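Local structure of ESX-1 secretion system protein EccA1 (Mycobacterium tuberculosis, 4F3V) at residues 5-8 / 9-12; 37-40 / 41-44; 208-211 / 212-216. The protein is an ATPase of the ESX-1 type VII secretion system, seen here as its N-terminal tetratricopeptide-repeat domain, and may power the export of virulence factors. All blocks are in the same frame, centred on the assembly; numbering follows the deposited sequence.

Contact 1: residues 5-8 / 9-12; sequences DRLA and SLFE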
ATOM      1  N   ASP A   5      35.529  -1.964   4.661  1.00 43.71           N
ATOM      2  CA  ASP A   5      35.914  -0.566   4.541  1.00 42.72           C
ATOM      3  C   ASP A   5      35.443   0.007   3.217  1.00 38.87           C
ATOM      4  O   ASP A   5      34.901   1.104   3.189  1.00 36.85           O
ATOM      5  CB  ASP A   5      37.422  -0.394   4.680  1.00 46.61           C
ATOM      6  CG  ASP A   5      37.924  -0.744   6.070  1.00 50.01           C
ATOM      7  OD1 ASP A   5      37.094  -0.976   6.972  1.00 50.45           O
ATOM      8  OD2 ASP A   5      39.155  -0.781   6.262  1.00 54.04           O
ATOM      9  N   ARG A   6      35.619  -0.740   2.133  1.00 37.30           N
ATOM     10  CA  ARG A   6      35.195  -0.266   0.825  1.00 37.42           C
ATOM     11  C   ARG A   6      33.681   0.012   0.755  1.00 31.71           C
ATOM     12  O   ARG A   6      33.257   1.052   0.262  1.00 28.58           O
ATOM     13  CB  ARG A   6      35.581  -1.266  -0.259  1.00 43.10           C
ATOM     14  CG  ARG A   6      35.447  -0.704  -1.670  1.00 47.79           C
ATOM     15  CD  ARG A   6      36.016  -1.603  -2.770  1.00 54.47           C
ATOM     16  NE  ARG A   6      35.459  -1.202  -4.076  1.00 56.60           N
ATOM     17  CZ  ARG A   6      34.470  -1.832  -4.722  1.00 56.92           C
ATOM     18  NH1 ARG A   6      33.927  -2.960  -4.248  1.00 58.71           N
ATOM     19  NH2 ARG A   6      34.029  -1.335  -5.875  1.00 54.42           N
ATOM     20  N   LEU A   7      32.876  -0.922   1.250  1.00 28.94           N
ATOM     21  CA  LEU A   7      31.414  -0.797   1.220  1.00 26.72           C
ATOM     22  C   LEU A   7      30.925   0.354   2.101  1.00 24.07           C
ATOM     23  O   LEU A   7      29.992   1.067   1.733  1.00 22.76           O
ATOM     24  CB  LEU A   7      30.739  -2.117   1.644  1.00 27.10           C
ATOM     25  CG  LEU A   7      31.016  -3.355   0.784  1.00 29.25           C
ATOM     26  CD1 LEU A   7      30.079  -4.495   1.221  1.00 29.77           C
ATOM     27  CD2 LEU A   7      30.894  -3.068  -0.699  1.00 29.90           C
ATOM     28  N   ALA A   8      31.556   0.510   3.259  1.00 23.62           N
ATOM     29  CA  ALA A   8      31.307   1.649   4.153  1.00 23.57           C
ATOM     30  C   ALA A   8      31.464   2.975   3.412  1.00 23.40           C
ATOM     31  O   ALA A   8      30.598   3.840   3.452  1.00 21.48           O
ATOM     32  CB  ALA A   8      32.287   1.632   5.331  1.00 23.99           C
ATOM     33  N   SER A   9      32.617   3.122   2.778  1.00 24.67           N
ATOM     34  CA  SER A   9      32.931   4.360   2.137  1.00 26.19           C
ATOM     35  C   SER A   9      31.988   4.573   0.900  1.00 24.28           C
ATOM     36  O   SER A   9      31.561   5.676   0.646  1.00 23.57           O
ATOM     37  CB  SER A   9      34.432   4.426   1.849  1.00 29.76           C
ATOM     38  OG  SER A   9      34.741   3.809   0.639  1.00 32.68           O
ATOM     39  N   LEU A  10      31.617   3.508   0.182  1.00 23.31           N
ATOM     40  CA  LEU A  10      30.634   3.624  -0.910  1.00 22.40           C
ATOM     41  C   LEU A  10      29.266   4.068  -0.374  1.00 19.87           C
ATOM     42  O   LEU A  10      28.604   4.914  -0.978  1.00 19.41           O
ATOM     43  CB  LEU A  10      30.465   2.297  -1.666  1.00 23.47           C
ATOM     44  CG  LEU A  10      31.583   1.828  -2.608  1.00 25.73           C
ATOM     45  CD1 LEU A  10      31.236   0.415  -3.076  1.00 26.14           C
ATOM     46  CD2 LEU A  10      31.790   2.744  -3.780  1.00 27.57           C
ATOM     47  N   PHE A  11      28.867   3.533   0.777  1.00 17.80           N
ATOM     48  CA  PHE A  11      27.601   3.923   1.375  1.00 16.60           C
ATOM     49  C   PHE A  11      27.572   5.391   1.794  1.00 17.47           C
ATOM     50  O   PHE A  11      26.625   6.134   1.509  1.00 17.08           O
ATOM     51  CB  PHE A  11      27.278   3.033   2.608  1.00 15.95           C
ATOM     52  CG  PHE A  11      25.897   3.249   3.123  1.00 14.67           C
ATOM     53  CD1 PHE A  11      24.854   2.570   2.594  1.00 14.19           C
ATOM     54  CD2 PHE A  11      25.648   4.229   4.073  1.00 15.01           C
ATOM     55  CE1 PHE A  11      23.557   2.807   3.046  1.00 13.77           C
ATOM     56  CE2 PHE A  11      24.366   4.486   4.525  1.00 14.44           C
ATOM     57  CZ  PHE A  11      23.315   3.778   4.004  1.00 13.95           C
ATOM     58  N   GLU A  12      28.610   5.808   2.514  1.00 19.61           N
ATOM     59  CA  GLU A  12      28.742   7.175   2.931  1.00 21.26           C
ATOM     60  C   GLU A  12      28.703   8.121   1.710  1.00 20.90           C
ATOM     61  O   GLU A  12      27.975   9.118   1.697  1.00 20.46           O
ATOM     62  CB  GLU A  12      30.033   7.270   3.689  1.00 25.04           C
ATOM     63  CG  GLU A  12      30.376   8.617   4.203  1.00 28.66           C
ATOM     64  CD  GLU A  12      31.598   8.533   5.028  1.00 32.60           C
ATOM     65  OE1 GLU A  12      32.458   7.645   4.778  1.00 38.56           O
ATOM     66  OE2 GLU A  12      31.664   9.339   5.941  1.00 35.96           O
TER
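R6 and L10, one helical turn apart, meet through apolar packing against a flat charged group: CD1 of L10 sits 4.2 Å above the plane of the R6 guanidinium, over its centre. The long, nearly extended arginine chain suits this place, since its flat end can lie against a methyl group while NH2 at its edge forms a salt bridge with E31; Y35 adds a cation-pi contact. L10 also touches L7, with L10 CD1 4.2 Å from L7 CD2.

These residues lie on helix 2-17, the first helix of the TPR-type N-terminal domain, which packs against helix 22-35 through L10 and F11; F11, a large buried ring, also reaches helix 69-72.

Backbone hydrogen bonds give the regular i to i+4 pattern: S9 N to D5 O at 3.1 Å, L10 N to R6 O at 3.0 Å, F11 N to L7 O at 2.9 Å and E12 N to A8 O at 3.0 Å. Of the polar side chains, S9 is short enough to fold back on its own helix. With chi1 at 86°, its OG stands between backbone N and carbonyl carbon and comes within 3.2 Å of R6 O.

Contact 2: residues 37-40 / 41-44; sequences ESAC and DAWI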
ATOM      1  N   GLU A  37      24.929  -9.051  -1.225  1.00 23.05           N
ATOM      2  CA  GLU A  37      23.495  -9.143  -1.414  1.00 23.51           C
ATOM      3  C   GLU A  37      22.689  -9.002  -0.115  1.00 21.32           C
ATOM      4  O   GLU A  37      21.491  -8.780  -0.157  1.00 19.70           O
ATOM      5  CB  GLU A  37      23.138 -10.416  -2.173  1.00 26.96           C
ATOM      6  CG  GLU A  37      23.245 -11.694  -1.409  1.00 29.59           C
ATOM      7  CD  GLU A  37      22.771 -12.867  -2.242  1.00 34.44           C
ATOM      8  OE1 GLU A  37      22.340 -12.667  -3.406  1.00 37.95           O
ATOM      9  OE2 GLU A  37      22.824 -13.992  -1.722  1.00 36.83           O
ATOM     10  N   SER A  38      23.357  -9.137   1.028  1.00 20.19           N
ATOM     11  CA  SER A  38      22.718  -9.012   2.333  1.00 19.37           C
ATOM     12  C   SER A  38      22.740  -7.603   2.927  1.00 17.41           C
ATOM     13  O   SER A  38      22.294  -7.416   4.038  1.00 16.34           O
ATOM     14  CB  SER A  38      23.437  -9.967   3.270  1.00 20.60           C
ATOM     15  OG  SER A  38      23.177 -11.281   2.828  1.00 23.13           O
ATOM     16  N   ALA A  39      23.248  -6.619   2.175  1.00 16.62           N
ATOM     17  CA  ALA A  39      23.389  -5.256   2.671  1.00 15.63           C
ATOM     18  C   ALA A  39      22.039  -4.536   2.593  1.00 14.77           C
ATOM     19  O   ALA A  39      21.790  -3.729   1.696  1.00 15.25           O
ATOM     20  CB  ALA A  39      24.456  -4.481   1.893  1.00 15.28           C
ATOM     21  N   CYS A  40      21.192  -4.847   3.550  1.00 14.42           N
ATOM     22  CA  CYS A  40      19.867  -4.257   3.697  1.00 14.22           C
ATOM     23  C   CYS A  40      19.834  -2.737   3.479  1.00 14.21           C
ATOM     24  O   CYS A  40      19.071  -2.247   2.658  1.00 14.29           O
ATOM     25  CB  CYS A  40      19.337  -4.589   5.081  1.00 14.33           C
ATOM     26  SG  CYS A  40      17.635  -4.047   5.367  1.00 14.59           S
ATOM     27  N   ASP A  41      20.718  -2.006   4.156  1.00 14.47           N
ATOM     28  CA  ASP A  41      20.741  -0.532   4.044  1.00 14.62           C
ATOM     29  C   ASP A  41      20.961  -0.023   2.610  1.00 14.37           C
ATOM     30  O   ASP A  41      20.416   1.008   2.234  1.00 14.48           O
ATOM     31  CB  ASP A  41      21.791   0.085   4.988  1.00 14.81           C
ATOM     32  CG  ASP A  41      21.484  -0.181   6.449  1.00 15.49           C
ATOM     33  OD1 ASP A  41      20.367  -0.679   6.755  1.00 15.44           O
ATOM     34  OD2 ASP A  41      22.340   0.136   7.291  1.00 16.34           O
ATOM     35  N   ALA A  42      21.744  -0.748   1.825  1.00 14.37           N
ATOM     36  CA  ALA A  42      21.959  -0.383   0.425  1.00 14.74           C
ATOM     37  C   ALA A  42      20.755  -0.702  -0.475  1.00 14.75           C
ATOM     38  O   ALA A  42      20.487   0.023  -1.431  1.00 15.68           O
ATOM     39  CB  ALA A  42      23.253  -1.022  -0.101  1.00 14.13           C
ATOM     40  N   TRP A  43      20.041  -1.791  -0.200  1.00 14.94           N
ATOM     41  CA  TRP A  43      18.771  -2.042  -0.875  1.00 15.26           C
ATOM     42  C   TRP A  43      17.785  -0.936  -0.606  1.00 15.56           C
ATOM     43  O   TRP A  43      17.125  -0.464  -1.535  1.00 16.48           O
ATOM     44  CB  TRP A  43      18.163  -3.392  -0.508  1.00 15.62           C
ATOM     45  CG  TRP A  43      18.957  -4.575  -0.999  1.00 15.98           C
ATOM     46  CD1 TRP A  43      19.727  -5.438  -0.237  1.00 16.35           C
ATOM     47  CD2 TRP A  43      19.107  -5.041  -2.372  1.00 16.91           C
ATOM     48  NE1 TRP A  43      20.318  -6.382  -1.021  1.00 17.26           N
ATOM     49  CE2 TRP A  43      19.988  -6.187  -2.321  1.00 17.83           C
ATOM     50  CE3 TRP A  43      18.631  -4.615  -3.601  1.00 17.66           C
ATOM     51  CZ2 TRP A  43      20.356  -6.884  -3.456  1.00 19.29           C
ATOM     52  CZ3 TRP A  43      19.004  -5.320  -4.734  1.00 19.63           C
ATOM     53  CH2 TRP A  43      19.847  -6.438  -4.663  1.00 20.17           C
ATOM     54  N   ILE A  44      17.734  -0.452   0.632  1.00 15.14           N
ATOM     55  CA  ILE A  44      16.876   0.676   0.981  1.00 15.43           C
ATOM     56  C   ILE A  44      17.359   1.972   0.277  1.00 15.68           C
ATOM     57  O   ILE A  44      16.559   2.784  -0.168  1.00 16.11           O
ATOM     58  CB  ILE A  44      16.774   0.838   2.524  1.00 14.75           C
ATOM     59  CG1 ILE A  44      16.082  -0.418   3.114  1.00 15.58           C
ATOM     60  CG2 ILE A  44      16.022   2.112   2.907  1.00 14.85           C
ATOM     61  CD1 ILE A  44      16.185  -0.534   4.635  1.00 15.38           C
TER
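The start of helix 40-48, where the loop after helix 22-35 turns into the next helix of the TPR-type domain, is tied together by the indole of W43 and the backbone of E37. W43 NE1 donates to E37 O over 2.8 Å, with an N-H...O angle of 161°. The oxygen lies at the edge of the indole, close to the ring plane, whereas NE1 stands above the carbonyl plane of E37, 50° out of it. The first torsion of W43, -67°, sets CG beside its own backbone N and so swings the ring back toward the loop.

A39 occupies the N-cap position and is the centre of an inverse gamma turn, in which C40 N bonds to S38 O. A39 O accepts W43 N at 3.2 Å and, more weakly, A42 N at 3.0 Å. Small side chains suit the side facing helix 22-35: A39 CB and A42 CB approach to 4.2 Å, and both touch I32. C40 SG packs 3.9 Å from I44 CD1, one turn along the helix, a compact apolar pair that I104 of helix 101-115 also touches.

The buried carboxylate of D41 is hydrogen-bonded through OD2 to S71 OG and through OD1 to G68 N. Tryptophan is apt at position 43 because its single N-H satisfies a loop carbonyl while the rest of the large ring remains apolar, so the indole is fixed in rotation by a polar bond as well as by packing.

Contact 3: residues 208-211 / 212-216; sequences RAIA and WYLAM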
ATOM      1  N   ARG A 208      -9.410   9.146  -5.211  1.00 23.89           N
ATOM      2  CA  ARG A 208      -9.818   8.399  -6.391  1.00 24.63           C
ATOM      3  C   ARG A 208     -10.775   7.233  -6.085  1.00 22.86           C
ATOM      4  O   ARG A 208     -11.827   7.109  -6.741  1.00 22.37           O
ATOM      5  CB  ARG A 208      -8.598   7.915  -7.146  1.00 27.17           C
ATOM      6  CG  ARG A 208      -7.813   9.083  -7.719  1.00 30.75           C
ATOM      7  CD  ARG A 208      -6.504   8.618  -8.302  1.00 33.98           C
ATOM      8  NE  ARG A 208      -6.754   7.741  -9.433  1.00 36.83           N
ATOM      9  CZ  ARG A 208      -5.945   6.777  -9.859  1.00 39.97           C
ATOM     10  NH1 ARG A 208      -4.808   6.493  -9.240  1.00 40.80           N
ATOM     11  NH2 ARG A 208      -6.310   6.062 -10.917  1.00 43.29           N
ATOM     12  N   ALA A 209     -10.419   6.405  -5.099  1.00 20.71           N
ATOM     13  CA  ALA A 209     -11.283   5.301  -4.676  1.00 19.72           C
ATOM     14  C   ALA A 209     -12.572   5.833  -4.050  1.00 18.96           C
ATOM     15  O   ALA A 209     -13.645   5.287  -4.266  1.00 18.63           O
ATOM     16  CB  ALA A 209     -10.561   4.377  -3.681  1.00 20.00           C
ATOM     17  N   ILE A 210     -12.478   6.904  -3.273  1.00 19.23           N
ATOM     18  CA  ILE A 210     -13.654   7.482  -2.641  1.00 19.02           C
ATOM     19  C   ILE A 210     -14.678   7.880  -3.733  1.00 20.36           C
ATOM     20  O   ILE A 210     -15.843   7.457  -3.687  1.00 20.75           O
ATOM     21  CB  ILE A 210     -13.305   8.697  -1.754  1.00 18.93           C
ATOM     22  CG1 ILE A 210     -12.574   8.243  -0.481  1.00 18.75           C
ATOM     23  CG2 ILE A 210     -14.584   9.443  -1.369  1.00 18.32           C
ATOM     24  CD1 ILE A 210     -11.992   9.388   0.343  1.00 18.68           C
ATOM     25  N   ALA A 211     -14.246   8.666  -4.720  1.00 20.47           N
ATOM     26  CA  ALA A 211     -15.180   9.155  -5.761  1.00 20.72           C
ATOM     27  C   ALA A 211     -15.680   8.018  -6.657  1.00 21.16           C
ATOM     28  O   ALA A 211     -16.856   7.942  -6.965  1.00 20.57           O
ATOM     29  CB  ALA A 211     -14.529  10.253  -6.598  1.00 20.83           C
ATOM     30  N   TRP A 212     -14.776   7.120  -7.044  1.00 21.17           N
ATOM     31  CA  TRP A 212     -15.138   5.987  -7.884  1.00 22.08           C
ATOM     32  C   TRP A 212     -16.186   5.114  -7.269  1.00 21.76           C
ATOM     33  O   TRP A 212     -17.179   4.784  -7.896  1.00 21.63           O
ATOM     34  CB  TRP A 212     -13.910   5.134  -8.200  1.00 22.24           C
ATOM     35  CG  TRP A 212     -14.234   3.909  -8.993  1.00 23.30           C
ATOM     36  CD1 TRP A 212     -14.287   2.584  -8.545  1.00 24.13           C
ATOM     37  CD2 TRP A 212     -14.519   3.844 -10.425  1.00 24.95           C
ATOM     38  NE1 TRP A 212     -14.606   1.737  -9.571  1.00 24.83           N
ATOM     39  CE2 TRP A 212     -14.753   2.433 -10.734  1.00 25.99           C
ATOM     40  CE3 TRP A 212     -14.607   4.789 -11.454  1.00 25.63           C
ATOM     41  CZ2 TRP A 212     -15.068   2.008 -12.023  1.00 27.39           C
ATOM     42  CZ3 TRP A 212     -14.920   4.351 -12.742  1.00 27.19           C
ATOM     43  CH2 TRP A 212     -15.158   2.989 -13.020  1.00 28.03           C
ATOM     44  N   TYR A 213     -15.979   4.728  -6.022  1.00 21.14           N
ATOM     45  CA  TYR A 213     -16.921   3.833  -5.362  1.00 20.85           C
ATOM     46  C   TYR A 213     -18.218   4.534  -4.968  1.00 20.86           C
ATOM     47  O   TYR A 213     -19.283   3.905  -4.990  1.00 21.23           O
ATOM     48  CB  TYR A 213     -16.243   3.081  -4.200  1.00 20.13           C
ATOM     49  CG  TYR A 213     -15.384   1.935  -4.705  1.00 20.07           C
ATOM     50  CD1 TYR A 213     -15.967   0.751  -5.168  1.00 22.06           C
ATOM     51  CD2 TYR A 213     -14.011   2.032  -4.756  1.00 20.58           C
ATOM     52  CE1 TYR A 213     -15.197  -0.307  -5.658  1.00 22.44           C
ATOM     53  CE2 TYR A 213     -13.228   0.983  -5.244  1.00 20.72           C
ATOM     54  CZ  TYR A 213     -13.825  -0.181  -5.680  1.00 21.85           C
ATOM     55  OH  TYR A 213     -13.051  -1.214  -6.158  1.00 23.08           O
ATOM     56  N   LEU A 214     -18.150   5.823  -4.630  1.00 20.47           N
ATOM     57  CA  LEU A 214     -19.391   6.602  -4.460  1.00 20.91           C
ATOM     58  C   LEU A 214     -20.168   6.597  -5.764  1.00 21.55           C
ATOM     59  O   LEU A 214     -21.382   6.396  -5.750  1.00 22.17           O
ATOM     60  CB  LEU A 214     -19.133   8.052  -4.019  1.00 20.70           C
ATOM     61  CG  LEU A 214     -18.821   8.335  -2.535  1.00 21.17           C
ATOM     62  CD1 LEU A 214     -18.287   9.769  -2.341  1.00 21.04           C
ATOM     63  CD2 LEU A 214     -20.083   8.102  -1.685  1.00 21.37           C
ATOM     64  N   ALA A 215     -19.488   6.841  -6.892  1.00 22.06           N
ATOM     65  CA  ALA A 215     -20.169   6.894  -8.204  1.00 23.15           C
ATOM     66  C   ALA A 215     -20.802   5.562  -8.514  1.00 24.84           C
ATOM     67  O   ALA A 215     -21.968   5.492  -8.950  1.00 26.61           O
ATOM     68  CB  ALA A 215     -19.218   7.306  -9.325  1.00 23.60           C
ATOM     69  N   MET A 216     -20.050   4.489  -8.296  1.00 24.99           N
ATOM     70  CA  MET A 216     -20.577   3.142  -8.544  1.00 26.27           C
ATOM     71  C   MET A 216     -21.767   2.820  -7.636  1.00 26.55           C
ATOM     72  O   MET A 216     -22.757   2.248  -8.096  1.00 29.09           O
ATOM     73  CB  MET A 216     -19.477   2.089  -8.386  1.00 25.90           C
ATOM     74  CG  MET A 216     -18.440   2.091  -9.503  1.00 27.29           C
ATOM     75  SD  MET A 216     -19.101   1.840 -11.168  1.00 29.91           S
ATOM     76  CE  MET A 216     -18.844   3.427 -11.945  1.00 29.84           C
TER
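I210 and L214 lie side by side on one flank of helix 207-221, their side chains pointing the same way, and I210 CG2 touches L214 CD1 at 3.8 Å. Branched aliphatic chains suit this flank: neighbours one turn apart join into a continuous apolar surface. The first torsion of L214, -79°, puts CG beside the backbone N and turns the chain back over the preceding turn, where CG comes to 3.3 Å from I210 O.

On another flank two aromatic side chains meet each other, and one of them leans on an alanine. The Y213 ring leans back on A209. CD2 of Y213 lies 4.3 Å from A209 CB, and A209 O is at the ring edge, near its plane. Alanine suits the place because its single methyl lets the ring lie close to the backbone. The adjacent W212 is turned differently: its CG is anti to the backbone N, and its CD1 sits 3.7 Å above the Y213 ring, over its centre, while Y213 CD2 lies at the edge of the indole, in its plane. An indole edge thus meets a phenol face. M216 CG rests 3.8 Å above a face of W212, offset toward the rim, a place that suits the flexible methionine chain.

Regular backbone bonds, such as Y213 N to A209 O at 3.0 Å, hold these side chains at their spacing. R208 directs its guanidinium to E240 in a salt bridge, and K242 makes a cation-pi contact with W212. Around the helix, I210 and Y213 touch helix 167-183, and both, with L214, reach helix 187-198; A211, L214 and A215 pack on helix 224-237, which places helix 207-221 amid three other helices of the TPR-type N-terminal domain.

How the contacts relate
Along the chain the three contacts follow in series, all within the TPR-type N-terminal domain of EccA1. Contacts 1 and 2 are neighbours, with centres 12 Å apart; they touch where F11 CE1 lies 3.7 Å from D41 O, so helix 2-17 packs directly on helix 40-48, and both contacts also meet helix 22-35 at I32. Contact 3, on helix 207-221, lies on the opposite side of the chain's centre, its centre about 48 Å from that of contact 1 and 39 Å from that of contact 2. The contacts therefore sample two well-separated parts of one mostly helical domain, in keeping with a TPR-type array in which helices pack on their neighbours.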